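Local coordinates for protein catechol 2,3-dioxygenase (PDB 2WL9) that probably catalyses iron-dependent extradiol cleavage of catechol rings with molecular oxygen during the breakdown of aromatic hydrocarbons, at residues K139-T142 and E143-L147; T218-D221 and D222-Y225. One frame throughout, in Å; residues are numbered along the deposited sequence.

Interaction 1. Residues K139-T142 and E143-L147; sequences KFVT and EGQGL
Gln145 folds back over Thr142 and Val141 as the chain reverses through a type II beta turn, Thr142-Glu143-Gly144-Gln145. Gly144 takes the third position with positive phi, a conformation that favours glycine. The turn is closed by Gln145 N, which donates to Thr142 O at 2.7 Å, from above the carbonyl plane and not along a lone pair. The Gln145 side chain starts from this closure: its CB lies 3.7 Å from Thr142 O. With CG anti to the carbonyl carbon (chi1 -73°) and the chain extended beyond it, the amide reaches the Val141 side chain. There CD, OE1 and NE2 are almost equidistant from Val141 CG1, NE2 being nearest at 3.8 Å, which sets the methyl over the flat face of the amide rather than at its edge. Behind the turn, Thr142 CA makes a CH...O contact of 3.3 Å with Gly146 O. A water spans the mouth of the loop, donating to Val141 O at 3.0 Å and to Leu147 O at 2.7 Å. Thr142 OG1 turns to Asp46, and Arg195 binds the backbone oxygens of Val141, Gln145 and Gly146. The loop thus lies between the two halves of the chain: Val141 pairs through its backbone with Glu216 of strand 210-217, while Leu147 packs against Leu213 of that strand and Leu7 and Leu10 of strand 6-14.

Interaction 2. Residues T218-D221 and D222-Y225; sequences THLD and DLGY
Asp222 N donates to His219 O at 3.2 Å, opening the first turn of helix 220-232, the helix that follows strand 210-217 in a beta-alpha-beta-beta-beta module of the glyoxalase fold. This bond is bent, its donor standing well above the carbonyl plane. Further along, the regular i to i+4 pattern takes over. Leu220 O receives Gly224 N at 3.1 Å in the carbonyl plane with a fairly straight N-H (162°), and also a weak bond from Leu223 N. Asp221 O is met by Tyr225 N at 2.9 Å, the donor tilted from the carbonyl plane. The backbone NH of His219, ahead of the helix, is satisfied through a water: it donates to that water at 2.8 Å, and the water donates to Asp222 OD2 at 2.7 Å. The Asp222 carboxylate is buried yet well supplied. OD2 also accepts from Gly138 N, while OD1 takes Phe137 N and a salt bridge from Arg134. Asp221 points its carboxylate elsewhere, OD1 pairing with Lys243 of the second subunit. Two acidic groups at the amino end of a helix would probably be favoured by its dipole. The apolar side of the turn is carried by Leu220 and Leu223. CG anti to the backbone N in both (chi1 175° and 179°) brings their branch ends together, Leu220 CD1 meeting Leu223 CD2 at 4.0 Å as the side chains cross at a slant; both also touch Trp266 of strand 261-266. At the exposed start of the segment, the His219 imidazole reaches back to its predecessor: Thr218 CB lies in the ring plane at its edge, and His219 ND1 and Thr218 OG1 are hydrogen-bonded at 2.6 Å, with either able to be the donor, while OG1 is also bonded to Lys139 N.

Interaction 1 comes first along the chain, in the loop before strand 149-152, and interaction 2 follows strand 210-217. Their centres are 15 Å apart, yet their near ends touch: Lys139 O lies 2.9 Å from Thr218 N, a probable hydrogen bond, and Val141 CG2 packs on Thr218 CG2. Strand 210-217, which contributes the iron ligand His212, joins them, running alongside 139-142 and leading into helix 220-232. The loop of interaction 1 leads to the ligand His149 and borders the amino-terminal half, whereas the helix of interaction 2 faces other subunits. The side chains of Leu147 and Leu223 are each about 12 Å from the iron, so both contacts belong to the surrounding framework.

Interaction 1. Residues K139-T142 and E143-L147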
loop_
_atom_site.group_PDB
_atom_site.type_symbol
_atom_site.label_atom_id
_atom_site.label_comp_id
_atom_site.label_asym_id
_atom_site.label_seq_id
_atom_site.Cartn_x
_atom_site.Cartn_y
_atom_site.Cartn_z
ATOM N N LYS C 139 6.249 -23.707 5.675
ATOM C CA LYS C 139 5.530 -24.654 4.825
ATOM C C LYS C 139 6.344 -24.944 3.557
ATOM O O LYS C 139 7.505 -24.532 3.451
ATOM C CB LYS C 139 4.160 -24.063 4.473
ATOM N N PHE C 140 5.760 -25.666 2.602
ATOM C CA PHE C 140 6.362 -25.792 1.284
ATOM C C PHE C 140 5.760 -24.741 0.364
ATOM O O PHE C 140 4.633 -24.285 0.582
ATOM C CB PHE C 140 6.170 -27.203 0.692
ATOM C CG PHE C 140 7.006 -28.259 1.358
ATOM C CD1 PHE C 140 8.337 -28.447 0.990
ATOM C CD2 PHE C 140 6.471 -29.060 2.362
ATOM C CE1 PHE C 140 9.114 -29.420 1.606
ATOM C CE2 PHE C 140 7.243 -30.028 2.994
ATOM C CZ PHE C 140 8.572 -30.210 2.609
ATOM N N VAL C 141 6.534 -24.341 -0.641
ATOM C CA VAL C 141 6.048 -23.484 -1.716
ATOM C C VAL C 141 5.434 -24.360 -2.807
ATOM O O VAL C 141 6.152 -25.085 -3.510
ATOM C CB VAL C 141 7.190 -22.630 -2.334
ATOM C CG1 VAL C 141 6.657 -21.789 -3.476
ATOM C CG2 VAL C 141 7.853 -21.748 -1.276
ATOM N N THR C 142 4.112 -24.319 -2.949
ATOM C CA THR C 142 3.459 -25.146 -3.967
ATOM C C THR C 142 2.319 -24.450 -4.701
ATOM O O THR C 142 2.083 -24.726 -5.882
ATOM C CB THR C 142 2.878 -26.461 -3.392
ATOM O OG1 THR C 142 1.916 -26.154 -2.373
ATOM C CG2 THR C 142 3.974 -27.378 -2.838
ATOM N N GLU C 143 1.611 -23.576 -3.986
ATOM C CA GLU C 143 0.381 -22.956 -4.469
ATOM C C GLU C 143 0.545 -22.252 -5.816
ATOM O O GLU C 143 1.207 -21.219 -5.916
ATOM C CB GLU C 143 -0.158 -21.977 -3.416
ATOM C CG GLU C 143 -1.532 -21.397 -3.737
ATOM C CD GLU C 143 -2.641 -22.427 -3.660
ATOM O OE1 GLU C 143 -2.823 -23.027 -2.574
ATOM O OE2 GLU C 143 -3.334 -22.630 -4.689
ATOM N N GLY C 144 -0.063 -22.833 -6.849
ATOM C CA GLY C 144 0.023 -22.301 -8.208
ATOM C C GLY C 144 1.402 -22.485 -8.826
ATOM O O GLY C 144 1.700 -21.922 -9.879
ATOM N N GLN C 145 2.235 -23.285 -8.168
ATOM C CA GLN C 145 3.601 -23.536 -8.619
ATOM C C GLN C 145 3.965 -25.016 -8.687
ATOM O O GLN C 145 5.087 -25.355 -9.058
ATOM C CB GLN C 145 4.592 -22.802 -7.716
ATOM C CG GLN C 145 4.622 -21.296 -7.914
ATOM C CD GLN C 145 5.778 -20.654 -7.182
ATOM O OE1 GLN C 145 6.920 -21.084 -7.310
ATOM N NE2 GLN C 145 5.485 -19.622 -6.407
ATOM N N GLY C 146 3.026 -25.896 -8.332
ATOM C CA GLY C 146 3.294 -27.337 -8.336
ATOM C C GLY C 146 4.266 -27.789 -7.258
ATOM O O GLY C 146 4.682 -26.990 -6.421
ATOM N N LEU C 147 4.648 -29.064 -7.277
ATOM C CA LEU C 147 5.448 -29.628 -6.181
ATOM C C LEU C 147 6.898 -29.145 -6.142
ATOM O O LEU C 147 7.527 -29.184 -5.093
ATOM C CB LEU C 147 5.389 -31.165 -6.153
ATOM C CG LEU C 147 6.242 -31.989 -7.115
ATOM C CD1 LEU C 147 6.585 -33.353 -6.515
ATOM C CD2 LEU C 147 5.488 -32.163 -8.411
HETATM O O HOH W 1 8.339 -27.099 -3.540
#

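Interaction 2. Residues T218-D221 and D222-Y225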
loop_
_atom_site.group_PDB
_atom_site.type_symbol
_atom_site.label_atom_id
_atom_site.label_comp_id
_atom_site.label_asym_id
_atom_site.label_seq_id
_atom_site.Cartn_x
_atom_site.Cartn_y
_atom_site.Cartn_z
ATOM N N THR C 218 9.198 -22.420 2.394
ATOM C CA THR C 218 8.879 -20.989 2.529
ATOM C C THR C 218 9.905 -20.270 3.407
ATOM O O THR C 218 10.216 -19.092 3.175
ATOM C CB THR C 218 7.460 -20.724 3.113
ATOM O OG1 THR C 218 7.348 -21.324 4.408
ATOM C CG2 THR C 218 6.365 -21.254 2.197
ATOM N N HIS C 219 10.437 -20.993 4.392
ATOM C CA HIS C 219 11.298 -20.417 5.414
ATOM C C HIS C 219 12.709 -20.981 5.312
ATOM O O HIS C 219 12.905 -22.203 5.236
ATOM C CB HIS C 219 10.744 -20.716 6.810
ATOM C CG HIS C 219 9.513 -19.941 7.166
ATOM N ND1 HIS C 219 8.375 -19.941 6.390
ATOM C CD2 HIS C 219 9.236 -19.158 8.237
ATOM C CE1 HIS C 219 7.450 -19.192 6.963
ATOM N NE2 HIS C 219 7.949 -18.701 8.085
ATOM N N LEU C 220 13.688 -20.083 5.328
ATOM C CA LEU C 220 15.092 -20.476 5.235
ATOM C C LEU C 220 15.470 -21.471 6.332
ATOM O O LEU C 220 16.222 -22.413 6.090
ATOM C CB LEU C 220 16.004 -19.238 5.268
ATOM C CG LEU C 220 17.535 -19.405 5.296
ATOM C CD1 LEU C 220 18.048 -20.401 4.262
ATOM C CD2 LEU C 220 18.215 -18.047 5.095
ATOM N N ASP C 221 14.925 -21.278 7.527
ATOM C CA ASP C 221 15.292 -22.101 8.679
ATOM C C ASP C 221 14.950 -23.585 8.535
ATOM O O ASP C 221 15.579 -24.435 9.173
ATOM C CB ASP C 221 14.696 -21.501 9.953
ATOM C CG ASP C 221 15.316 -20.157 10.292
ATOM O OD1 ASP C 221 16.383 -19.854 9.735
ATOM O OD2 ASP C 221 14.746 -19.405 11.096
ATOM N N ASP C 222 13.961 -23.884 7.692
ATOM C CA ASP C 222 13.616 -25.261 7.344
ATOM C C ASP C 222 14.651 -25.908 6.436
ATOM O O ASP C 222 14.891 -27.113 6.522
ATOM C CB ASP C 222 12.223 -25.323 6.713
ATOM C CG ASP C 222 11.120 -25.320 7.757
ATOM O OD1 ASP C 222 11.330 -25.933 8.824
ATOM O OD2 ASP C 222 10.058 -24.705 7.518
ATOM N N LEU C 223 15.251 -25.109 5.560
ATOM C CA LEU C 223 16.364 -25.577 4.741
ATOM C C LEU C 223 17.561 -25.902 5.628
ATOM O O LEU C 223 18.193 -26.947 5.461
ATOM C CB LEU C 223 16.737 -24.541 3.678
ATOM C CG LEU C 223 17.911 -24.857 2.748
ATOM C CD1 LEU C 223 17.622 -26.065 1.857
ATOM C CD2 LEU C 223 18.255 -23.641 1.909
ATOM N N GLY C 224 17.846 -25.010 6.577
ATOM C CA GLY C 224 18.923 -25.208 7.544
ATOM C C GLY C 224 18.715 -26.454 8.386
ATOM O O GLY C 224 19.651 -27.217 8.613
ATOM N N TYR C 225 17.478 -26.648 8.838
ATOM C CA TYR C 225 17.069 -27.829 9.593
ATOM C C TYR C 225 17.293 -29.115 8.788
ATOM O O TYR C 225 17.906 -30.063 9.288
ATOM C CB TYR C 225 15.598 -27.681 9.992
ATOM C CG TYR C 225 15.050 -28.703 10.963
ATOM C CD1 TYR C 225 14.711 -28.333 12.266
ATOM C CD2 TYR C 225 14.815 -30.021 10.574
ATOM C CE1 TYR C 225 14.187 -29.248 13.162
ATOM C CE2 TYR C 225 14.287 -30.952 11.471
ATOM C CZ TYR C 225 13.982 -30.557 12.761
ATOM O OH TYR C 225 13.463 -31.459 13.660
HETATM O O HOH W 2 9.542 -23.491 5.172
#